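Putative DNA binding protein (Bacteroides thetaiotaomicron VPI-5482, PDB 3HTN) is of unproven function but binds metal ions through histidines of a trimeric PCC-domain fold, and may bind DNA. Local coordinates at residues H97-V100 and S106-A109. Sequence-based numbering, arbitrary orientation.
Sequences HITV and SALA
Val100 and Leu108 face each other near the turn of the hairpin built from strands 91-101 and 107-117, and they illustrate how neighbouring bridges of an antiparallel hairpin serve two unlike faces of a sheet. Their backbones form a hydrogen-bonded pair: Val100 N reaches Leu108 O at 2.9 Å with an N-H...O angle of 170°, and Leu108 N returns a more bent bond to Val100 O, also 2.9 Å. The same two carbonyl oxygens accept CA-H...O contacts, Leu108 O from Thr99 CA at 3.3 Å and Val100 O from Ala107 CA at 3.1 Å.

With chi1 at -57°, Val100 wedges CG2 between its own backbone N and carbonyl carbon, and this branch meets Leu108 CB at 3.7 Å. Leu108 sets CG anti to its carbonyl carbon (chi1 -55°), and the extended second torsion leaves CD1 4.1 Å from Val100 CG2. On this apolar face Val100 also touches Leu55 of strand 54-60 and Met76 of strand 76-88.

The other face carries the non-hydrogen-bonded pair Thr99-Ala109, whose CA atoms lie 4.4 Å apart. Thr99 directs CG2 to 3.7 Å from Leu108 O, while its OG1 hydrogen-bonds Ser79 OG of the second subunit. Thr99 and Ala107 pack against their own counterparts in both neighbouring subunits.

The hairpin thus buries hydrocarbon on its Val100-Leu108 face and turns its Thr99-Ala109 face to the other subunits, while His97, on the same strand, binds nickel through NE2 together with His95. Because Val100 and Leu108 satisfy each other's backbone N-H and carbonyl groups, their face can stay apolar, whereas the buried hydroxyl of Thr99 finds its partner across the subunit boundary, which ties this part of the sheet to assembly.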
loop_
_atom_site.group_PDB
_atom_site.type_symbol
_atom_site.label_atom_id
_atom_site.label_comp_id
_atom_site.label_asym_id
_atom_site.label_seq_id
_atom_site.Cartn_x
_atom_site.Cartn_y
_atom_site.Cartn_z
ATOM N N HIS A 97 8.844 -0.462 -4.504
ATOM C CA HIS A 97 8.346 -1.771 -4.824
ATOM C C HIS A 97 6.963 -1.640 -5.461
ATOM O O HIS A 97 6.332 -0.580 -5.412
ATOM C CB HIS A 97 8.286 -2.643 -3.570
ATOM C CG HIS A 97 9.618 -3.099 -3.064
ATOM N ND1 HIS A 97 9.748 -4.148 -2.182
ATOM C CD2 HIS A 97 10.877 -2.686 -3.346
ATOM C CE1 HIS A 97 11.037 -4.334 -1.926
ATOM N NE2 HIS A 97 11.742 -3.503 -2.671
ATOM N N ILE A 98 6.483 -2.704 -6.078
ATOM C CA ILE A 98 5.269 -2.610 -6.838
ATOM C C ILE A 98 4.577 -3.949 -6.885
ATOM O O ILE A 98 5.224 -4.997 -6.805
ATOM C CB ILE A 98 5.599 -2.102 -8.271
ATOM C CG1 ILE A 98 4.393 -1.545 -9.035
ATOM C CG2 ILE A 98 6.344 -3.193 -9.129
ATOM C CD1 ILE A 98 4.753 -0.894 -10.360
ATOM N N THR A 99 3.251 -3.879 -7.059
ATOM C CA THR A 99 2.378 -4.985 -7.276
ATOM C C THR A 99 1.567 -4.632 -8.494
ATOM O O THR A 99 0.998 -3.515 -8.569
ATOM C CB THR A 99 1.448 -5.256 -6.099
ATOM O OG1 THR A 99 2.211 -5.250 -4.882
ATOM C CG2 THR A 99 0.692 -6.564 -6.300
ATOM N N VAL A 100 1.549 -5.537 -9.455
ATOM C CA VAL A 100 0.800 -5.351 -10.680
ATOM C C VAL A 100 -0.138 -6.523 -10.963
ATOM O O VAL A 100 0.102 -7.629 -10.511
ATOM C CB VAL A 100 1.716 -5.124 -11.905
ATOM C CG1 VAL A 100 2.636 -3.911 -11.663
ATOM C CG2 VAL A 100 2.507 -6.397 -12.241
ATOM N N SER A 106 -3.865 -12.212 -12.515
ATOM C CA SER A 106 -2.797 -12.707 -11.670
ATOM C C SER A 106 -1.877 -11.553 -11.314
ATOM O O SER A 106 -1.767 -10.592 -12.074
ATOM C CB SER A 106 -2.020 -13.841 -12.329
ATOM O OG SER A 106 -1.298 -13.401 -13.476
ATOM N N ALA A 107 -1.269 -11.618 -10.134
ATOM C CA ALA A 107 -0.428 -10.569 -9.656
ATOM C C ALA A 107 1.051 -10.912 -9.724
ATOM O O ALA A 107 1.434 -12.043 -9.414
ATOM C CB ALA A 107 -0.809 -10.193 -8.222
ATOM N N LEU A 108 1.856 -9.906 -10.070
ATOM C CA LEU A 108 3.314 -9.959 -9.977
ATOM C C LEU A 108 3.739 -8.916 -8.948
ATOM O O LEU A 108 3.064 -7.889 -8.767
ATOM C CB LEU A 108 3.971 -9.665 -11.312
ATOM C CG LEU A 108 3.547 -10.527 -12.497
ATOM C CD1 LEU A 108 4.083 -9.852 -13.770
ATOM C CD2 LEU A 108 4.036 -11.949 -12.382
ATOM N N ALA A 109 4.864 -9.131 -8.302
ATOM C CA ALA A 109 5.309 -8.243 -7.248
ATOM C C ALA A 109 6.809 -8.283 -7.115
ATOM O O ALA A 109 7.440 -9.334 -7.290
ATOM C CB ALA A 109 4.681 -8.646 -5.912
#